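Local structure of cellulosomal scaffoldin (Acetivibrio cellulolyticus, 4WI0) at residues N9-V13 against I144-H148; T18-V22 against L131-G135; G92-I96 against D108-I112; I112-T118 against A136-V142. The protein forms part of a cellulosome, its C-terminal X-module and dockerin binding a type II cohesin, while the whole protein probably also cleaves beta-1,4-glucosidic bonds in cellulose. The protein carries 1 engineered substitution. All coordinates share one frame; numbering follows the deposited sequence.

Interaction 1 of 4, residues N9-V13 against I144-H148; sequences NPDFV and IVAKH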
loop_
_atom_site.group_PDB
_atom_site.type_symbol
_atom_site.label_atom_id
_atom_site.label_comp_id
_atom_site.label_asym_id
_atom_site.label_seq_id
_atom_site.Cartn_x
_atom_site.Cartn_y
_atom_site.Cartn_z
ATOM N N ASN B 9 -19.313 -1.098 1.685
ATOM C CA ASN B 9 -18.010 -1.725 1.938
ATOM C C ASN B 9 -16.894 -0.818 1.400
ATOM O O ASN B 9 -17.063 -0.196 0.358
ATOM C CB ASN B 9 -17.891 -3.051 1.170
ATOM C CG ASN B 9 -18.473 -4.261 1.894
ATOM O OD1 ASN B 9 -18.264 -5.379 1.428
ATOM N ND2 ASN B 9 -19.212 -4.072 2.986
ATOM N N PRO B 10 -15.736 -0.768 2.083
ATOM C CA PRO B 10 -14.601 -0.055 1.470
ATOM C C PRO B 10 -14.036 -0.862 0.306
ATOM O O PRO B 10 -14.119 -2.101 0.331
ATOM C CB PRO B 10 -13.589 0.032 2.614
ATOM C CG PRO B 10 -13.901 -1.141 3.473
ATOM C CD PRO B 10 -15.383 -1.354 3.388
ATOM N N ASP B 11 -13.485 -0.190 -0.708
ATOM C CA ASP B 11 -12.900 -0.889 -1.855
ATOM C C ASP B 11 -11.442 -1.327 -1.598
ATOM O O ASP B 11 -10.496 -0.812 -2.206
ATOM C CB ASP B 11 -13.003 -0.041 -3.136
ATOM C CG ASP B 11 -12.569 -0.801 -4.373
ATOM O OD1 ASP B 11 -12.502 -2.047 -4.327
ATOM O OD2 ASP B 11 -12.282 -0.161 -5.397
ATOM N N PHE B 12 -11.281 -2.286 -0.690
ATOM C CA PHE B 12 -10.006 -2.978 -0.475
ATOM C C PHE B 12 -10.254 -4.239 0.355
ATOM O O PHE B 12 -11.267 -4.347 1.064
ATOM C CB PHE B 12 -8.931 -2.077 0.182
ATOM C CG PHE B 12 -9.336 -1.470 1.511
ATOM C CD1 PHE B 12 -9.334 -2.228 2.681
ATOM C CD2 PHE B 12 -9.669 -0.130 1.599
ATOM C CE1 PHE B 12 -9.694 -1.665 3.890
ATOM C CE2 PHE B 12 -10.024 0.438 2.809
ATOM C CZ PHE B 12 -10.041 -0.327 3.955
ATOM N N VAL B 13 -9.331 -5.188 0.253
ATOM C CA VAL B 13 -9.489 -6.489 0.906
ATOM C C VAL B 13 -9.304 -6.369 2.423
ATOM O O VAL B 13 -8.414 -5.661 2.886
ATOM C CB VAL B 13 -8.540 -7.557 0.299
ATOM C CG1 VAL B 13 -8.779 -7.689 -1.203
ATOM C CG2 VAL B 13 -7.075 -7.240 0.572
ATOM N N ILE B 144 -3.745 1.179 -2.014
ATOM C CA ILE B 144 -5.194 1.395 -1.925
ATOM C C ILE B 144 -5.568 2.724 -2.584
ATOM O O ILE B 144 -6.529 2.799 -3.339
ATOM C CB ILE B 144 -5.692 1.364 -0.464
ATOM C CG1 ILE B 144 -5.682 -0.071 0.055
ATOM C CG2 ILE B 144 -7.106 1.927 -0.340
ATOM C CD1 ILE B 144 -5.854 -0.162 1.556
ATOM N N VAL B 145 -4.796 3.761 -2.297
ATOM C CA VAL B 145 -5.027 5.079 -2.885
ATOM C C VAL B 145 -4.774 4.997 -4.392
ATOM O O VAL B 145 -5.572 5.498 -5.186
ATOM C CB VAL B 145 -4.133 6.163 -2.233
ATOM C CG1 VAL B 145 -4.402 7.532 -2.843
ATOM C CG2 VAL B 145 -4.365 6.217 -0.729
ATOM N N ALA B 146 -3.681 4.334 -4.784
ATOM C CA ALA B 146 -3.334 4.169 -6.202
ATOM C C ALA B 146 -4.418 3.476 -7.043
ATOM O O ALA B 146 -4.490 3.706 -8.257
ATOM C CB ALA B 146 -2.007 3.437 -6.347
ATOM N N LYS B 147 -5.262 2.650 -6.414
ATOM C CA LYS B 147 -6.405 2.012 -7.102
ATOM C C LYS B 147 -7.271 3.003 -7.866
ATOM O O LYS B 147 -7.830 2.663 -8.910
ATOM C CB LYS B 147 -7.346 1.306 -6.119
ATOM C CG LYS B 147 -6.830 0.040 -5.474
ATOM C CD LYS B 147 -7.890 -0.510 -4.524
ATOM C CE LYS B 147 -7.505 -1.873 -3.976
ATOM N NZ LYS B 147 -7.573 -2.948 -5.006
ATOM N N HIS B 148 -7.419 4.203 -7.312
ATOM C CA HIS B 148 -8.276 5.218 -7.899
ATOM C C HIS B 148 -7.524 6.543 -8.041
ATOM O O HIS B 148 -8.101 7.613 -7.893
ATOM C CB HIS B 148 -9.547 5.358 -7.056
ATOM C CG HIS B 148 -10.329 4.083 -6.934
ATOM N ND1 HIS B 148 -11.162 3.622 -7.930
ATOM C CD2 HIS B 148 -10.370 3.154 -5.953
ATOM C CE1 HIS B 148 -11.696 2.473 -7.562
ATOM N NE2 HIS B 148 -11.234 2.166 -6.361
#
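Asp11 and His148 provide the polar half of this contact. The imidazole NE2 of His148 donates a hydrogen bond to Asp11 OD2, 2.7 Å away and nearly straight (160°). The oxygen lies in the plane of the imidazole, at its edge, and is approached on its anti side; the carboxylate itself is turned 55° from the ring. CG of Asp11 is anti to the backbone N (chi1 -173°), which swings the acid out toward the histidine. His148 is further held by stacking on Trp90.

Asp11 is the centre of an inverse gamma turn just past strand 2-10, where the beta-sandwich X-module meets the last dockerin helix, 139-146. This is domain-to-domain packing, consistent with a fixed setting of the dockerin on the module that precedes it.

The apolar half belongs to Phe12. Ile144 CD1 lies over one face of the ring as a CH-pi contact, 4.1 Å from the ring centroid and 3.7 Å from Phe12 CG, while Ile144 CG2 meets Phe12 CD2 at 3.8 Å. Pro10 CG covers the opposite face near the rim.

Between these halves, the aliphatic part of Lys147 passes over the turn, its CD 3.5 Å from Asp11 O. Its ammonium leads elsewhere: NZ is hydrogen-bonded to a polar side chain and to the backbone of the partner protein chain.

Interaction 2 of 4, residues T18-V22 against L131-G135; sequences TAPIV and LNRDG. With CA (calcium ion), chain D.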
loop_
_atom_site.group_PDB
_atom_site.type_symbol
_atom_site.label_atom_id
_atom_site.label_comp_id
_atom_site.label_asym_id
_atom_site.label_seq_id
_atom_site.Cartn_x
_atom_site.Cartn_y
_atom_site.Cartn_z
ATOM N N THR B 18 -10.099 -6.746 10.788
ATOM C CA THR B 18 -10.179 -5.373 10.272
ATOM C C THR B 18 -11.557 -4.999 9.717
ATOM O O THR B 18 -11.933 -3.835 9.774
ATOM C CB THR B 18 -9.140 -5.098 9.161
ATOM O OG1 THR B 18 -9.440 -5.883 8.004
ATOM C CG2 THR B 18 -7.727 -5.411 9.638
ATOM N N ALA B 19 -12.287 -5.966 9.162
ATOM C CA ALA B 19 -13.578 -5.693 8.517
ATOM C C ALA B 19 -14.578 -4.917 9.401
ATOM O O ALA B 19 -15.094 -3.877 8.973
ATOM C CB ALA B 19 -14.197 -6.979 7.993
ATOM N N PRO B 20 -14.846 -5.403 10.629
ATOM C CA PRO B 20 -15.780 -4.706 11.526
ATOM C C PRO B 20 -15.428 -3.248 11.848
ATOM O O PRO B 20 -16.328 -2.458 12.139
ATOM C CB PRO B 20 -15.750 -5.557 12.808
ATOM C CG PRO B 20 -14.583 -6.468 12.671
ATOM C CD PRO B 20 -14.417 -6.690 11.204
ATOM N N ILE B 21 -14.146 -2.893 11.809
ATOM C CA ILE B 21 -13.744 -1.489 12.002
ATOM C C ILE B 21 -13.925 -0.684 10.708
ATOM O O ILE B 21 -14.499 0.402 10.740
ATOM C CB ILE B 21 -12.303 -1.307 12.584
ATOM C CG1 ILE B 21 -11.767 0.103 12.293
ATOM C CG2 ILE B 21 -11.312 -2.324 12.037
ATOM C CD1 ILE B 21 -10.496 0.463 13.034
ATOM N N VAL B 22 -13.455 -1.210 9.579
ATOM C CA VAL B 22 -13.499 -0.451 8.310
ATOM C C VAL B 22 -14.871 -0.402 7.626
ATOM O O VAL B 22 -15.114 0.495 6.813
ATOM C CB VAL B 22 -12.457 -0.946 7.280
ATOM C CG1 VAL B 22 -11.057 -0.867 7.863
ATOM C CG2 VAL B 22 -12.767 -2.356 6.798
ATOM N N LEU B 131 -5.112 3.202 6.322
ATOM C CA LEU B 131 -6.382 3.090 5.611
ATOM C C LEU B 131 -7.075 1.743 5.814
ATOM O O LEU B 131 -8.276 1.715 6.049
ATOM C CB LEU B 131 -6.200 3.363 4.112
ATOM C CG LEU B 131 -5.747 4.773 3.728
ATOM C CD1 LEU B 131 -5.702 4.944 2.217
ATOM C CD2 LEU B 131 -6.665 5.819 4.342
ATOM N N ASN B 132 -6.336 0.642 5.723
ATOM C CA ASN B 132 -6.937 -0.686 5.921
ATOM C C ASN B 132 -6.995 -1.156 7.381
ATOM O O ASN B 132 -7.400 -2.283 7.651
ATOM C CB ASN B 132 -6.275 -1.751 5.024
ATOM C CG ASN B 132 -4.811 -2.021 5.372
ATOM O OD1 ASN B 132 -4.243 -1.442 6.304
ATOM N ND2 ASN B 132 -4.186 -2.883 4.585
ATOM N N ARG B 133 -6.592 -0.277 8.297
ATOM C CA ARG B 133 -6.601 -0.521 9.750
ATOM C C ARG B 133 -5.961 -1.844 10.191
ATOM O O ARG B 133 -6.435 -2.482 11.137
ATOM C CB ARG B 133 -8.025 -0.382 10.310
ATOM C CG ARG B 133 -8.590 1.027 10.209
ATOM C CD ARG B 133 -7.811 2.044 11.041
ATOM N NE ARG B 133 -8.561 3.295 11.195
ATOM C CZ ARG B 133 -8.693 4.245 10.265
ATOM N NH1 ARG B 133 -8.115 4.138 9.066
ATOM N NH2 ARG B 133 -9.408 5.329 10.546
ATOM N N ASP B 134 -4.871 -2.240 9.533
ATOM C CA ASP B 134 -4.135 -3.443 9.960
ATOM C C ASP B 134 -3.054 -3.144 11.006
ATOM O O ASP B 134 -2.273 -4.027 11.353
ATOM C CB ASP B 134 -3.547 -4.212 8.763
ATOM C CG ASP B 134 -2.495 -3.414 7.967
ATOM O OD1 ASP B 134 -2.149 -2.258 8.321
ATOM O OD2 ASP B 134 -2.005 -3.981 6.962
ATOM N N GLY B 135 -3.012 -1.909 11.502
ATOM C CA GLY B 135 -2.078 -1.522 12.562
ATOM C C GLY B 135 -0.696 -1.143 12.065
ATOM O O GLY B 135 0.252 -1.093 12.845
HETATM CA CA CA D . -2.299 -0.339 6.872
HETATM O O HOH W 1 -7.536 -4.849 6.138
HETATM O O HOH W 2 -0.789 -1.874 5.713
#
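Thr18, Ile21 and Val22 make a mainly van der Waals contact with Asn132 and Arg133, where the short helix 19-22 of the X-module rests against the outside of a calcium loop in the dockerin. The loop is of the EF-hand type, twelve residues from Asp130 to Asp141, and it illustrates how the outside of a metal loop can serve as a packing surface for a neighbouring domain. Its inner side holds the ion: Asn132 OD1 binds calcium at 2.3 Å and Asp134 OD1 at 2.4 Å, with Asp130, Ala136, Asp141 and a water completing the shell. Its outer side offers Arg133, whose backbone takes a left-handed conformation (phi 49°) and whose CB points toward the helix.

Across the interface Ile21 CD1 lands on the aliphatic part of the arginine, 3.5 Å from Arg133 CG, the isoleucine lying roughly perpendicular to the arginine chain. Val22 CG1 touches the same Arg133 CG at 3.9 Å but runs past it in the opposite direction. The arginine chain folds at chi2 (-64°), and its guanidinium turns back to the dockerin, NH1 bonding to Asp130 O. The methyl of Thr18 covers the backbone of the loop, with CG2 3.5 Å from Arg133 O.

No direct hydrogen bond joins the segments; a water bridges them instead. Thr18 OG1, which also bonds to Thr15 N, lies 2.9 Å from this water, and the water donates a hydrogen bond to Asn132 O at 3.0 Å.

Interaction 3 of 4, residues G92-I96 against D108-I112; sequences GDMAI and DILEI. With CA (calcium ion), chain C.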
loop_
_atom_site.group_PDB
_atom_site.type_symbol
_atom_site.label_atom_id
_atom_site.label_comp_id
_atom_site.label_asym_id
_atom_site.label_seq_id
_atom_site.Cartn_x
_atom_site.Cartn_y
_atom_site.Cartn_z
ATOM N N GLY B 92 -8.842 7.191 0.595
ATOM C CA GLY B 92 -7.670 7.941 0.143
ATOM C C GLY B 92 -7.888 9.356 -0.360
ATOM O O GLY B 92 -6.972 9.913 -0.944
ATOM N N ASP B 93 -9.081 9.928 -0.179
ATOM C CA ASP B 93 -9.224 11.392 -0.202
ATOM C C ASP B 93 -9.050 11.885 1.233
ATOM O O ASP B 93 -10.004 11.922 2.019
ATOM C CB ASP B 93 -10.564 11.855 -0.781
ATOM C CG ASP B 93 -10.661 13.374 -0.859
ATOM O OD1 ASP B 93 -9.596 14.016 -0.847
ATOM O OD2 ASP B 93 -11.787 13.934 -0.919
ATOM N N MET B 94 -7.818 12.271 1.555
ATOM C CA MET B 94 -7.377 12.483 2.927
ATOM C C MET B 94 -7.676 13.895 3.422
ATOM O O MET B 94 -7.630 14.854 2.652
ATOM C CB MET B 94 -5.865 12.245 3.021
ATOM C CG MET B 94 -5.390 10.919 2.451
ATOM S SD MET B 94 -6.160 9.492 3.235
ATOM C CE MET B 94 -5.412 9.595 4.852
ATOM N N ALA B 95 -7.961 14.011 4.720
ATOM C CA ALA B 95 -8.076 15.313 5.375
ATOM C C ALA B 95 -6.701 15.973 5.500
ATOM O O ALA B 95 -5.858 15.542 6.291
ATOM C CB ALA B 95 -8.734 15.174 6.739
ATOM N N ILE B 96 -6.488 17.013 4.694
ATOM C CA ILE B 96 -5.232 17.758 4.653
ATOM C C ILE B 96 -5.579 19.219 4.898
ATOM O O ILE B 96 -6.386 19.801 4.167
ATOM C CB ILE B 96 -4.527 17.622 3.286
ATOM C CG1 ILE B 96 -4.305 16.145 2.936
ATOM C CG2 ILE B 96 -3.190 18.359 3.298
ATOM C CD1 ILE B 96 -3.931 15.905 1.488
ATOM N N ASP B 108 -2.649 13.225 -1.474
ATOM C CA ASP B 108 -3.214 12.193 -0.607
ATOM C C ASP B 108 -2.182 11.118 -0.310
ATOM O O ASP B 108 -2.044 10.689 0.838
ATOM C CB ASP B 108 -4.438 11.576 -1.257
ATOM C CG ASP B 108 -5.545 12.581 -1.449
ATOM O OD1 ASP B 108 -6.084 13.067 -0.439
ATOM O OD2 ASP B 108 -5.874 12.906 -2.604
ATOM N N ILE B 109 -1.447 10.710 -1.342
ATOM C CA ILE B 109 -0.336 9.765 -1.173
ATOM C C ILE B 109 0.741 10.353 -0.271
ATOM O O ILE B 109 1.227 9.677 0.631
ATOM C CB ILE B 109 0.293 9.345 -2.525
ATOM C CG1 ILE B 109 -0.720 8.508 -3.321
ATOM C CG2 ILE B 109 1.593 8.566 -2.292
ATOM C CD1 ILE B 109 -0.177 7.826 -4.560
ATOM N N LEU B 110 1.121 11.607 -0.511
ATOM C CA LEU B 110 2.162 12.238 0.301
ATOM C C LEU B 110 1.750 12.364 1.765
ATOM O O LEU B 110 2.592 12.263 2.660
ATOM C CB LEU B 110 2.569 13.598 -0.269
ATOM C CG LEU B 110 3.268 13.511 -1.624
ATOM C CD1 LEU B 110 3.413 14.893 -2.241
ATOM C CD2 LEU B 110 4.626 12.830 -1.492
ATOM N N GLU B 111 0.456 12.549 2.008
ATOM C CA GLU B 111 -0.047 12.654 3.365
ATOM C C GLU B 111 0.197 11.354 4.147
ATOM O O GLU B 111 0.602 11.395 5.308
ATOM C CB GLU B 111 -1.541 13.009 3.349
ATOM C CG GLU B 111 -2.127 13.398 4.701
ATOM C CD GLU B 111 -1.481 14.626 5.318
ATOM O OE1 GLU B 111 -0.896 15.463 4.593
ATOM O OE2 GLU B 111 -1.563 14.762 6.552
ATOM N N ILE B 112 -0.051 10.216 3.504
ATOM C CA ILE B 112 0.196 8.902 4.106
ATOM C C ILE B 112 1.702 8.675 4.325
ATOM O O ILE B 112 2.123 8.146 5.358
ATOM C CB ILE B 112 -0.404 7.771 3.236
ATOM C CG1 ILE B 112 -1.936 7.874 3.231
ATOM C CG2 ILE B 112 0.019 6.399 3.750
ATOM C CD1 ILE B 112 -2.599 7.176 2.068
HETATM CA CA CA C . -7.564 14.555 -1.862
HETATM O O HOH W 3 -7.523 15.964 0.137
HETATM O O HOH W 4 -5.714 15.914 -2.513
#
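The loop 92-96 passes the first turn of helix 106-113 most closely where Met94 CA comes 5.5 Å from Asp108 CA, and there the backbone N of Met94 donates a straight hydrogen bond (167°) to Asp108 OD1 at 2.8 Å. The donor sits above the carboxylate plane, and Asp108 also grips calcium through both oxygens, each 2.5 Å from the ion. Asp93 OD1 reaches the same ion at 2.3 Å, its carboxylate nearly perpendicular to that of Asp108. With Asp101, Ala103 and two waters this forms a variant EF-hand site, lengthened to sixteen residues from Asp93 to Asp108. One of those waters donates to Met94 O, so Met94 touches the calcium shell through both its backbone N and its backbone O. Packing is tight beside it: Gly92 O is 3.0 Å from Asp108 CB.

Farther along, Ile96 CG1 lies 3.9 Å from Glu111 CG, the two side chains running antiparallel; the acid itself pairs with Lys114. The bent Met94 chain places CE 4.2 Å from Ile112 CG1.

On its side facing helix 139-146, helix 106-113 packs Ile109 and Ile112 on Val145, and Ile112 also reaches Leu131, tying this calcium site to the other half of the dockerin.

Interaction 4 of 4, residues I112-T118 against A136-V142; sequences ICKAFNT and AISLEDV. With CA (calcium ion), chain D.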
loop_
_atom_site.group_PDB
_atom_site.type_symbol
_atom_site.label_atom_id
_atom_site.label_comp_id
_atom_site.label_asym_id
_atom_site.label_seq_id
_atom_site.Cartn_x
_atom_site.Cartn_y
_atom_site.Cartn_z
ATOM N N ILE B 112 -0.051 10.216 3.504
ATOM C CA ILE B 112 0.196 8.902 4.106
ATOM C C ILE B 112 1.702 8.675 4.325
ATOM O O ILE B 112 2.123 8.146 5.358
ATOM C CB ILE B 112 -0.404 7.771 3.236
ATOM C CG1 ILE B 112 -1.936 7.874 3.231
ATOM C CG2 ILE B 112 0.019 6.399 3.750
ATOM C CD1 ILE B 112 -2.599 7.176 2.068
ATOM N N CYS B 113 2.504 9.100 3.354
ATOM C CA CYS B 113 3.939 8.887 3.389
ATOM C C CYS B 113 4.658 9.643 4.509
ATOM O O CYS B 113 5.796 9.325 4.828
ATOM C CB CYS B 113 4.548 9.219 2.024
ATOM S SG CYS B 113 4.178 7.963 0.778
ATOM N N LYS B 114 3.998 10.638 5.103
ATOM C CA LYS B 114 4.525 11.306 6.292
ATOM C C LYS B 114 4.810 10.333 7.451
ATOM O O LYS B 114 5.680 10.598 8.272
ATOM C CB LYS B 114 3.571 12.406 6.758
ATOM C CG LYS B 114 3.557 13.618 5.838
ATOM C CD LYS B 114 2.528 14.658 6.256
ATOM C CE LYS B 114 2.470 15.778 5.221
ATOM N NZ LYS B 114 1.547 16.876 5.602
ATOM N N ALA B 115 4.083 9.216 7.509
ATOM C CA ALA B 115 4.314 8.204 8.538
ATOM C C ALA B 115 4.580 6.823 7.941
ATOM O O ALA B 115 4.212 5.815 8.541
ATOM C CB ALA B 115 3.119 8.155 9.481
ATOM N N PHE B 116 5.239 6.781 6.779
ATOM C CA PHE B 116 5.471 5.529 6.071
ATOM C C PHE B 116 6.364 4.576 6.864
ATOM O O PHE B 116 7.341 4.991 7.479
ATOM C CB PHE B 116 6.101 5.769 4.704
ATOM C CG PHE B 116 6.076 4.560 3.808
ATOM C CD1 PHE B 116 4.883 4.132 3.234
ATOM C CD2 PHE B 116 7.240 3.846 3.533
ATOM C CE1 PHE B 116 4.850 3.016 2.407
ATOM C CE2 PHE B 116 7.207 2.729 2.707
ATOM C CZ PHE B 116 6.011 2.315 2.145
ATOM N N ASN B 117 6.016 3.296 6.807
ATOM C CA ASN B 117 6.733 2.238 7.522
ATOM C C ASN B 117 6.685 2.400 9.039
ATOM O O ASN B 117 7.712 2.371 9.708
ATOM C CB ASN B 117 8.187 2.113 7.039
ATOM C CG ASN B 117 8.834 0.799 7.467
ATOM O OD1 ASN B 117 9.984 0.761 7.933
ATOM N ND2 ASN B 117 8.102 -0.285 7.307
ATOM N N THR B 118 5.482 2.566 9.578
ATOM C CA THR B 118 5.293 2.618 11.025
ATOM C C THR B 118 4.209 1.644 11.426
ATOM O O THR B 118 3.393 1.248 10.603
ATOM C CB THR B 118 4.893 4.029 11.512
ATOM O OG1 THR B 118 3.715 4.455 10.822
ATOM C CG2 THR B 118 6.019 5.033 11.264
ATOM N N ALA B 136 -0.590 -0.879 10.766
ATOM C CA ALA B 136 0.657 -0.469 10.143
ATOM C C ALA B 136 0.367 0.503 9.001
ATOM O O ALA B 136 -0.714 0.478 8.412
ATOM C CB ALA B 136 1.401 -1.680 9.618
ATOM N N ILE B 137 1.327 1.365 8.711
ATOM C CA ILE B 137 1.259 2.235 7.537
ATOM C C ILE B 137 2.375 1.745 6.635
ATOM O O ILE B 137 3.557 1.895 6.961
ATOM C CB ILE B 137 1.412 3.730 7.890
ATOM C CG1 ILE B 137 0.267 4.158 8.820
ATOM C CG2 ILE B 137 1.377 4.573 6.623
ATOM C CD1 ILE B 137 0.492 5.465 9.549
ATOM N N SER B 138 1.986 1.115 5.531
ATOM C CA SER B 138 2.913 0.394 4.663
ATOM C C SER B 138 2.501 0.611 3.212
ATOM O O SER B 138 1.620 1.426 2.941
ATOM C CB SER B 138 2.906 -1.099 5.021
ATOM O OG SER B 138 1.621 -1.676 4.874
ATOM N N LEU B 139 3.136 -0.112 2.287
ATOM C CA LEU B 139 2.825 0.038 0.858
ATOM C C LEU B 139 1.370 -0.327 0.530
ATOM O O LEU B 139 0.796 0.231 -0.404
ATOM C CB LEU B 139 3.779 -0.795 -0.004
ATOM C CG LEU B 139 3.676 -0.614 -1.526
ATOM C CD1 LEU B 139 3.718 0.857 -1.922
ATOM C CD2 LEU B 139 4.784 -1.383 -2.222
ATOM N N GLU B 140 0.781 -1.260 1.287
ATOM C CA GLU B 140 -0.639 -1.600 1.101
ATOM C C GLU B 140 -1.548 -0.379 1.143
ATOM O O GLU B 140 -2.436 -0.235 0.305
ATOM C CB GLU B 140 -1.107 -2.586 2.162
ATOM C CG GLU B 140 -0.605 -3.978 1.913
ATOM C CD GLU B 140 -0.981 -4.927 3.008
ATOM O OE1 GLU B 140 -2.209 -5.103 3.214
ATOM O OE2 GLU B 140 -0.047 -5.495 3.634
ATOM N N ASP B 141 -1.331 0.481 2.135
ATOM C CA ASP B 141 -2.130 1.699 2.300
ATOM C C ASP B 141 -1.964 2.623 1.098
ATOM O O ASP B 141 -2.938 3.186 0.601
ATOM C CB ASP B 141 -1.722 2.429 3.576
ATOM C CG ASP B 141 -1.878 1.557 4.802
ATOM O OD1 ASP B 141 -3.029 1.261 5.172
ATOM O OD2 ASP B 141 -0.843 1.136 5.366
ATOM N N VAL B 142 -0.723 2.765 0.638
ATOM C CA VAL B 142 -0.423 3.590 -0.537
ATOM C C VAL B 142 -1.076 3.017 -1.809
ATOM O O VAL B 142 -1.627 3.772 -2.625
ATOM C CB VAL B 142 1.111 3.748 -0.720
ATOM C CG1 VAL B 142 1.461 4.348 -2.080
ATOM C CG2 VAL B 142 1.699 4.590 0.408
HETATM CA CA CA D . -2.299 -0.339 6.872
HETATM O O HOH W 2 -0.789 -1.874 5.713
#
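Thr118 and Ile137 are joined as an antiparallel hydrogen-bonded pair, a short pairing between the segment after helix 106-113 and the strand of the dockerin's second EF-hand calcium loop. Ile137 N donates to Thr118 O at 2.8 Å with an angle of 168°. In the other direction Ile137 O takes two weak bonds, from Asn117 N and Thr118 N; Asn117 and Thr118 together face the isoleucine as a G1 beta bulge, with Asn117 at positive phi (63°). Thr118 OG1 donates to Ala115 O at 2.7 Å, tying the bulge back to the chain just before it.

On the far side of the strand lies the metal. Ala136 O binds calcium at 2.4 Å, and Asp141 binds it through both oxygens; the anti lone pair of Asp141 OD2 also accepts Ser138 N at 2.8 Å. Ser138 is the N-cap of helix 139-146, and its OG is hydrogen-bonded to a calcium-bound water.

Ile137 packs from the strand onto the residues of 112-118. Its CG2 meets Ile112 CG2 at 3.7 Å, its CD1 meets Ala115 CB at 3.8 Å, and it flanks Thr118, both directed the same way. The partner protein chain packs on Cys113, Phe116, Asn117 and Leu139, and one of its polar side chains hydrogen-bonds Leu139 N. Phe116, with CG anti to its own N (chi1 -167°), reaches across the helix start, CE1 lying 3.5 Å from Ser138 C and 4.0 Å from Val142 CG2.

Overall arrangement
The four contacts fall into two pairs. Interactions 1 and 2, with centres about 12 Å apart, join the X-module to the dockerin across more than a hundred residues of chain; interactions 3 and 4, about 11 Å apart, lie largely within the dockerin, share Ile112 and follow one another in sequence. Interaction 1 spans all the others, and interaction 2 crosses interaction 4, with which it shares a calcium ion and a water. Helix 139-146 serves interactions 1 and 4, and helix 106-113 serves 3 and 4. Val145 and Leu131 meet Ile112 where the contacts converge, which is consistent with the two calcium sites, the cohesin-facing helices and the X-module interface behaving as one unit.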